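Local coordinates for flagellar protein FlgA (Thermotoga maritima, PDB 3FRN) that probably acts in the periplasm as a chaperone for assembly of the P-ring of the flagellar basal body, at residues Gly16-Asp21 with Asn33-Leu38; Val146-Asn151 with Glu161-Glu166. All coordinates share one frame; numbering follows the deposited sequence. Where two conformers were deposited one is given.

Contact 1. Residues Gly16-Asp21 with Asn33-Leu38; sequences GVLFLD and NLMILL
Leu18 lies side by side with Leu34 and Met35, all three pointing the same way. Its CD2 does most of the touching, 3.8 Å from Leu34 CD2 and 3.7 Å from Met35 CG, while Leu18 CB meets Leu37 CD1 at 3.6 Å. Leu18 leaves the strand on the same face as Leu37, and its chi1 of 172° puts CG anti to the backbone N, beside the carbonyl carbon. Val17 turns to the other face, where its side chain crosses that of Asn33 at about a right angle, CG1 coming 3.2 Å from Asn33 ND2. The same methyl sits over one face of the Phe19 ring, offset toward the rim. Asn33 ND2 also gives a weak bond to Met35 O, which takes a much straighter one from Leu18 N (3.0 Å). Gly16 and Leu37 form a hydrogen-bonded antiparallel pair, with Leu37 N 2.9 Å from Gly16 O, and Leu34 N is hydrogen-bonded to Leu18 O at 3.0 Å. This two-stranded piece of the N-terminal domain is covered on the face bearing Leu18 and Leu37 by strands 42-45 and 65-69, through Val45, Ile67 and Val69, with helix 47-53 resting on Leu34 and Met35.

Contact 2. Residues Val146-Asn151 with Glu161-Glu166; sequences VVLKRN and EDVRLE
Val163 packs against Val146 and Leu148 in the tight part of the contact: its CG1 lies 3.6 Å from Val146 CG1 and 3.8 Å from Leu148 CD2, the side chains meeting obliquely. Val147 and Arg164 form a hydrogen-bonded antiparallel pair with two almost straight bonds, Val147 N to Arg164 O measuring 2.8 Å. Lys149 is held closely too: its N bonds Asp162 O at 2.7 Å, and its CD lies 3.3 Å from Val163 O. On the face bearing Val147, Arg164 CG sits between the backbone N and the carbonyl carbon (chi1 66°), and the extended chain ends in a salt bridge, NE to Glu166 OE2 at 2.7 Å, in the guanidinium plane and on the anti lone pair. Glu166 OE1 pairs with Arg168. One guanidinium face lies under Leu148 O, and Arg164 NH1 is 3.4 Å from Lys149 CG. An alanine at Arg164 would probably leave Glu166 OE2 without this mate and strip the guanidinium from beside Lys149 CG. The outer side is looser: Lys149 NZ stays 4.2 Å from Glu161 OE1, and Arg150 makes no salt bridge with Asp162, which is buried, its OD2 bonded to Lys159 N. The arrangement is an antiparallel beta pairing within the SAF domain, its two strands joined by a long loop.

In the fold
Contact 1 is complete more than a hundred residues before contact 2 begins, and the two flank the middle of the molecule, their centres 43 Å apart and their nearest atoms about 27 Å apart. They share no sheet: 16-18 and 35-37 make a small two-stranded sheet in the N-terminal domain-like region, whereas 146-151 and 161-166 belong to the SAF region. Strand 132-148 nevertheless links the regions, since it pairs with strands 93-101 and 121-127 of the HotDog-like region before its end pairs with strand 163-169. Thr99 OG1 of strand 93-101 is hydrogen-bonded to Ile36 N, tying contact 1 to the HotDog-like sheet. The two contacts thus lie in different regions of an elongated, multidomain chain, connected by strand 132-148.

Contact 1. Residues Gly16-Asp21 with Asn33-Leu38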
ATOM      1  N   GLY A  16       6.628  19.437 -22.652  1.00 44.93           N
ATOM      2  CA  GLY A  16       7.780  19.609 -23.524  1.00 39.86           C
ATOM      3  C   GLY A  16       8.857  18.586 -23.272  1.00 41.69           C
ATOM      4  O   GLY A  16       8.571  17.413 -23.063  1.00 45.28           O
ATOM      5  N   VAL A  17      10.108  19.024 -23.309  1.00 36.10           N
ATOM      6  CA  VAL A  17      11.217  18.127 -23.031  1.00 40.99           C
ATOM      7  C   VAL A  17      11.944  18.668 -21.811  1.00 40.20           C
ATOM      8  O   VAL A  17      12.254  19.849 -21.759  1.00 40.40           O
ATOM      9  CB  VAL A  17      12.184  18.009 -24.241  1.00 38.66           C
ATOM     10  CG1 VAL A  17      13.468  17.321 -23.839  1.00 32.13           C
ATOM     11  CG2 VAL A  17      11.528  17.264 -25.393  1.00 40.50           C
ATOM     12  N   LEU A  18      12.186  17.807 -20.828  1.00 42.50           N
ATOM     13  CA  LEU A  18      12.927  18.188 -19.626  1.00 40.01           C
ATOM     14  C   LEU A  18      14.420  17.980 -19.822  1.00 41.38           C
ATOM     15  O   LEU A  18      14.846  16.940 -20.319  1.00 40.32           O
ATOM     16  CB  LEU A  18      12.455  17.371 -18.424  1.00 41.84           C
ATOM     17  CG  LEU A  18      13.207  17.474 -17.093  1.00 31.69           C
ATOM     18  CD1 LEU A  18      12.741  18.673 -16.293  1.00 41.65           C
ATOM     19  CD2 LEU A  18      12.987  16.205 -16.307  1.00 44.86           C
ATOM     20  N   PHE A  19      15.203  18.980 -19.423  1.00 41.60           N
ATOM     21  CA  PHE A  19      16.653  18.914 -19.491  1.00 42.09           C
ATOM     22  C   PHE A  19      17.237  19.009 -18.097  1.00 41.49           C
ATOM     23  O   PHE A  19      16.634  19.611 -17.211  1.00 38.37           O
ATOM     24  CB  PHE A  19      17.206  20.063 -20.333  1.00 42.18           C
ATOM     25  CG  PHE A  19      16.755  20.050 -21.764  1.00 43.64           C
ATOM     26  CD1 PHE A  19      17.394  19.249 -22.700  1.00 46.21           C
ATOM     27  CD2 PHE A  19      15.708  20.859 -22.182  1.00 42.50           C
ATOM     28  CE1 PHE A  19      16.989  19.242 -24.026  1.00 47.66           C
ATOM     29  CE2 PHE A  19      15.301  20.863 -23.509  1.00 43.59           C
ATOM     30  CZ  PHE A  19      15.943  20.052 -24.432  1.00 44.61           C
ATOM     31  N   LEU A  20      18.426  18.434 -17.925  1.00 40.01           N
ATOM     32  CA  LEU A  20      19.154  18.458 -16.656  1.00 40.18           C
ATOM     33  C   LEU A  20      19.199  19.839 -15.984  1.00 40.80           C
ATOM     34  O   LEU A  20      18.998  19.938 -14.775  1.00 43.63           O
ATOM     35  CB  LEU A  20      20.573  17.920 -16.861  1.00 39.01           C
ATOM     36  CG  LEU A  20      21.491  17.783 -15.647  1.00 35.61           C
ATOM     37  CD1 LEU A  20      20.939  16.776 -14.645  1.00 35.18           C
ATOM     38  CD2 LEU A  20      22.873  17.381 -16.110  1.00 28.03           C
ATOM     39  N   ASP A  21      19.440  20.892 -16.770  1.00 38.26           N
ATOM     40  CA  ASP A  21      19.477  22.273 -16.268  1.00 37.96           C
ATOM     41  C   ASP A  21      18.223  22.672 -15.490  1.00 38.73           C
ATOM     42  O   ASP A  21      18.296  23.489 -14.565  1.00 38.26           O
ATOM     43  CB  ASP A  21      19.685  23.263 -17.417  1.00 36.24           C
ATOM     44  CG  ASP A  21      19.921  24.690 -16.929  1.00 45.82           C
ATOM     45  OD1 ASP A  21      19.179  25.595 -17.369  1.00 54.61           O
ATOM     46  OD2 ASP A  21      20.834  24.909 -16.099  1.00 38.25           O
ATOM     47  N   ASN A  33      17.605  14.851 -24.122  1.00 55.84           N
ATOM     48  CA  ASN A  33      16.255  14.653 -23.598  1.00 56.50           C
ATOM     49  C   ASN A  33      16.273  13.722 -22.391  1.00 53.15           C
ATOM     50  O   ASN A  33      16.709  12.575 -22.482  1.00 53.48           O
ATOM     51  CB  ASN A  33      15.338  14.127 -24.719  1.00 58.63           C
ATOM     52  CG  ASN A  33      14.024  13.523 -24.203  1.00 72.88           C
ATOM     53  OD1 ASN A  33      13.614  12.452 -24.652  1.00 81.24           O
ATOM     54  ND2 ASN A  33      13.358  14.211 -23.280  1.00 86.99           N
ATOM     55  N   LEU A  34      15.816  14.239 -21.256  1.00 50.74           N
ATOM     56  CA  LEU A  34      15.777  13.469 -20.024  1.00 52.86           C
ATOM     57  C   LEU A  34      14.414  12.804 -19.861  1.00 52.49           C
ATOM     58  O   LEU A  34      14.328  11.596 -19.646  1.00 53.55           O
ATOM     59  CB  LEU A  34      16.089  14.372 -18.826  1.00 56.39           C
ATOM     60  CG  LEU A  34      16.346  13.786 -17.434  1.00 57.68           C
ATOM     61  CD1 LEU A  34      17.567  12.891 -17.432  1.00 65.38           C
ATOM     62  CD2 LEU A  34      16.533  14.914 -16.447  1.00 51.69           C
ATOM     63  N   MET A  35      13.355  13.606 -19.963  1.00 49.46           N
ATOM     64  CA  MET A  35      11.980  13.120 -19.854  1.00 45.28           C
ATOM     65  C   MET A  35      11.096  13.841 -20.867  1.00 42.97           C
ATOM     66  O   MET A  35      11.395  14.969 -21.263  1.00 43.98           O
ATOM     67  CB  MET A  35      11.410  13.379 -18.447  1.00 45.08           C
ATOM     68  CG  MET A  35      12.144  12.709 -17.278  1.00 44.19           C
ATOM     69  SD  MET A  35      11.358  11.240 -16.579  1.00 47.29           S
ATOM     70  CE  MET A  35      11.480  11.662 -14.859  1.00 46.48           C
ATOM     71  N   ILE A  36      10.026  13.170 -21.288  1.00 42.93           N
ATOM     72  CA  ILE A  36       8.969  13.779 -22.096  0.50 34.81           C
ATOM     73  C   ILE A  36       7.881  14.229 -21.137  1.00 37.14           C
ATOM     74  O   ILE A  36       7.230  13.402 -20.521  1.00 34.22           O
ATOM     75  CB  ILE A  36       8.359  12.762 -23.111  0.50 37.57           C
ATOM     76  CG1 ILE A  36       9.448  12.145 -23.994  0.50 25.90           C
ATOM     77  CG2 ILE A  36       7.274  13.417 -23.972  0.50 24.34           C
ATOM     78  CD1 ILE A  36      10.267  13.157 -24.768  0.50 31.11           C
ATOM     79  N   LEU A  37       7.686  15.536 -21.013  1.00 35.24           N
ATOM     80  CA  LEU A  37       6.771  16.079 -20.025  1.00 32.16           C
ATOM     81  C   LEU A  37       5.357  16.257 -20.598  1.00 35.34           C
ATOM     82  O   LEU A  37       5.158  17.033 -21.526  1.00 36.28           O
ATOM     83  CB  LEU A  37       7.322  17.420 -19.541  1.00 31.43           C
ATOM     84  CG  LEU A  37       8.173  17.570 -18.277  1.00 36.95           C
ATOM     85  CD1 LEU A  37       9.047  16.390 -17.963  1.00 30.70           C
ATOM     86  CD2 LEU A  37       8.997  18.839 -18.396  1.00 41.22           C
ATOM     87  N   LEU A  38       4.377  15.522 -20.063  1.00 36.67           N
ATOM     88  CA  LEU A  38       3.007  15.560 -20.607  1.00 31.11           C
ATOM     89  C   LEU A  38       2.053  16.236 -19.641  1.00 34.79           C
ATOM     90  O   LEU A  38       2.236  16.154 -18.421  1.00 36.37           O
ATOM     91  CB  LEU A  38       2.523  14.136 -20.970  1.00 39.45           C
ATOM     92  CG  LEU A  38       3.246  13.372 -22.079  1.00 41.95           C
ATOM     93  CD1 LEU A  38       2.768  11.934 -22.130  1.00 38.08           C
ATOM     94  CD2 LEU A  38       3.046  14.018 -23.466  1.00 41.73           C
TER

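Contact 2. Residues Val146-Asn151 with Glu161-Glu166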
ATOM      1  N   VAL A 146      -1.254   1.048  11.298  1.00 38.00           N
ATOM      2  CA  VAL A 146      -1.041   0.716  12.698  1.00 37.50           C
ATOM      3  C   VAL A 146       0.301   0.003  12.881  1.00 38.11           C
ATOM      4  O   VAL A 146       0.543  -1.050  12.291  1.00 33.15           O
ATOM      5  CB  VAL A 146      -2.216  -0.140  13.244  1.00 39.58           C
ATOM      6  CG1 VAL A 146      -1.862  -0.781  14.568  1.00 41.61           C
ATOM      7  CG2 VAL A 146      -3.468   0.714  13.386  1.00 34.40           C
ATOM      8  N   VAL A 147       1.169   0.596  13.697  1.00 38.55           N
ATOM      9  CA  VAL A 147       2.520   0.085  13.921  1.00 40.25           C
ATOM     10  C   VAL A 147       2.726  -0.161  15.419  1.00 40.08           C
ATOM     11  O   VAL A 147       2.234   0.604  16.248  1.00 38.34           O
ATOM     12  CB  VAL A 147       3.588   1.074  13.356  1.00 39.33           C
ATOM     13  CG1 VAL A 147       4.998   0.736  13.834  1.00 35.67           C
ATOM     14  CG2 VAL A 147       3.544   1.097  11.831  1.00 42.00           C
ATOM     15  N   LEU A 148       3.442  -1.230  15.759  1.00 41.56           N
ATOM     16  CA  LEU A 148       3.710  -1.582  17.160  1.00 40.29           C
ATOM     17  C   LEU A 148       4.607  -0.605  17.926  1.00 42.76           C
ATOM     18  O   LEU A 148       5.687  -0.229  17.454  1.00 44.39           O
ATOM     19  CB  LEU A 148       4.282  -2.999  17.253  1.00 36.98           C
ATOM     20  CG  LEU A 148       3.270  -4.137  17.063  1.00 39.32           C
ATOM     21  CD1 LEU A 148       3.948  -5.471  17.269  1.00 35.33           C
ATOM     22  CD2 LEU A 148       2.088  -4.002  18.016  1.00 40.02           C
ATOM     23  N   LYS A 149       4.141  -0.200  19.110  1.00 43.03           N
ATOM     24  CA  LYS A 149       4.944   0.584  20.061  1.00 41.42           C
ATOM     25  C   LYS A 149       5.866  -0.307  20.885  1.00 39.18           C
ATOM     26  O   LYS A 149       6.906   0.144  21.350  1.00 31.53           O
ATOM     27  CB  LYS A 149       4.052   1.362  21.039  1.00 43.03           C
ATOM     28  CG  LYS A 149       3.457   2.644  20.494  1.00 45.69           C
ATOM     29  CD  LYS A 149       2.192   3.012  21.253  1.00 41.38           C
ATOM     30  CE  LYS A 149       2.434   3.990  22.366  1.00 34.18           C
ATOM     31  NZ  LYS A 149       1.132   4.387  22.973  1.00 41.76           N
ATOM     32  N   ARG A 150       5.473  -1.564  21.076  1.00 36.55           N
ATOM     33  CA  ARG A 150       6.225  -2.477  21.935  1.00 40.41           C
ATOM     34  C   ARG A 150       6.122  -3.925  21.467  1.00 39.69           C
ATOM     35  O   ARG A 150       5.253  -4.263  20.664  1.00 40.64           O
ATOM     36  CB  ARG A 150       5.749  -2.344  23.386  1.00 41.11           C
ATOM     37  CG  ARG A 150       4.263  -2.600  23.573  1.00 40.85           C
ATOM     38  CD  ARG A 150       3.717  -1.951  24.847  1.00 45.25           C
ATOM     39  NE  ARG A 150       4.398  -2.372  26.074  1.00 52.50           N
ATOM     40  CZ  ARG A 150       4.237  -3.551  26.678  1.00 54.19           C
ATOM     41  NH1 ARG A 150       3.425  -4.478  26.167  1.00 46.12           N
ATOM     42  NH2 ARG A 150       4.904  -3.810  27.800  1.00 44.43           N
ATOM     43  N   ASN A 151       7.020  -4.770  21.974  1.00 38.97           N
ATOM     44  CA  ASN A 151       7.023  -6.198  21.651  1.00 38.02           C
ATOM     45  C   ASN A 151       5.805  -6.907  22.213  1.00 38.62           C
ATOM     46  O   ASN A 151       5.363  -6.619  23.327  1.00 41.10           O
ATOM     47  CB  ASN A 151       8.289  -6.878  22.176  1.00 38.34           C
ATOM     48  CG  ASN A 151       9.556  -6.271  21.612  1.00 36.63           C
ATOM     49  OD1 ASN A 151       9.511  -5.386  20.755  1.00 38.87           O
ATOM     50  ND2 ASN A 151      10.699  -6.742  22.095  1.00 35.40           N
ATOM     51  N   GLU A 161      -2.448   0.872  24.029  1.00 51.23           N
ATOM     52  CA  GLU A 161      -1.096   1.198  24.469  1.00 50.62           C
ATOM     53  C   GLU A 161      -0.021   0.481  23.656  1.00 48.28           C
ATOM     54  O   GLU A 161       1.149   0.862  23.689  1.00 47.86           O
ATOM     55  CB  GLU A 161      -0.936   0.852  25.952  1.00 51.21           C
ATOM     56  CG  GLU A 161      -0.094   1.849  26.726  1.00 52.47           C
ATOM     57  CD  GLU A 161      -0.789   3.194  26.896  1.00 58.48           C
ATOM     58  OE1 GLU A 161      -0.086   4.227  26.952  1.00 56.06           O
ATOM     59  OE2 GLU A 161      -2.037   3.219  26.976  1.00 60.50           O
ATOM     60  N   ASP A 162      -0.419  -0.559  22.933  1.00 46.78           N
ATOM     61  CA  ASP A 162       0.532  -1.364  22.186  1.00 44.08           C
ATOM     62  C   ASP A 162       0.822  -0.752  20.821  1.00 46.64           C
ATOM     63  O   ASP A 162       1.852  -1.039  20.207  1.00 48.30           O
ATOM     64  CB  ASP A 162       0.015  -2.800  22.023  1.00 44.40           C
ATOM     65  CG  ASP A 162      -0.332  -3.469  23.356  1.00 51.63           C
ATOM     66  OD1 ASP A 162      -0.044  -2.890  24.429  1.00 58.81           O
ATOM     67  OD2 ASP A 162      -0.895  -4.584  23.329  1.00 47.16           O
ATOM     68  N   VAL A 163      -0.087   0.089  20.341  1.00 46.29           N
ATOM     69  CA  VAL A 163      -0.024   0.538  18.953  1.00 45.28           C
ATOM     70  C   VAL A 163      -0.041   2.053  18.763  1.00 47.14           C
ATOM     71  O   VAL A 163      -0.634   2.794  19.555  1.00 48.31           O
ATOM     72  CB  VAL A 163      -1.136  -0.117  18.078  1.00 43.21           C
ATOM     73  CG1 VAL A 163      -0.910  -1.621  17.939  1.00 31.50           C
ATOM     74  CG2 VAL A 163      -2.524   0.168  18.639  1.00 39.78           C
ATOM     75  N   ARG A 164       0.637   2.497  17.711  1.00 46.16           N
ATOM     76  CA  ARG A 164       0.543   3.869  17.248  1.00 46.68           C
ATOM     77  C   ARG A 164       0.257   3.873  15.748  1.00 44.68           C
ATOM     78  O   ARG A 164       0.246   2.824  15.101  1.00 45.97           O
ATOM     79  CB  ARG A 164       1.827   4.649  17.556  1.00 47.41           C
ATOM     80  CG  ARG A 164       3.047   4.165  16.793  1.00 50.43           C
ATOM     81  CD  ARG A 164       4.249   5.066  16.993  1.00 49.91           C
ATOM     82  NE  ARG A 164       5.450   4.427  16.461  1.00 60.89           N
ATOM     83  CZ  ARG A 164       6.295   3.693  17.180  1.00 63.25           C
ATOM     84  NH1 ARG A 164       6.088   3.517  18.477  1.00 66.07           N
ATOM     85  NH2 ARG A 164       7.354   3.142  16.603  1.00 63.68           N
ATOM     86  N   LEU A 165       0.028   5.063  15.209  1.00 41.38           N
ATOM     87  CA  LEU A 165      -0.269   5.243  13.803  1.00 39.16           C
ATOM     88  C   LEU A 165       0.956   5.851  13.118  1.00 38.92           C
ATOM     89  O   LEU A 165       1.574   6.781  13.645  1.00 40.06           O
ATOM     90  CB  LEU A 165      -1.481   6.162  13.665  1.00 36.39           C
ATOM     91  CG  LEU A 165      -2.540   5.868  12.606  1.00 41.08           C
ATOM     92  CD1 LEU A 165      -3.404   4.665  12.981  1.00 37.73           C
ATOM     93  CD2 LEU A 165      -3.400   7.103  12.422  1.00 28.15           C
ATOM     94  N   GLU A 166       1.320   5.304  11.962  1.00 42.64           N
ATOM     95  CA  GLU A 166       2.448   5.804  11.168  1.00 43.84           C
ATOM     96  C   GLU A 166       2.107   5.799   9.684  1.00 44.28           C
ATOM     97  O   GLU A 166       1.408   4.900   9.212  1.00 45.49           O
ATOM     98  CB  GLU A 166       3.690   4.941  11.385  1.00 42.91           C
ATOM     99  CG  GLU A 166       4.381   5.128  12.728  1.00 48.69           C
ATOM    100  CD  GLU A 166       5.750   4.479  12.770  1.00 47.57           C
ATOM    101  OE1 GLU A 166       6.255   4.084  11.696  1.00 51.24           O
ATOM    102  OE2 GLU A 166       6.327   4.368  13.872  1.00 49.05           O
TER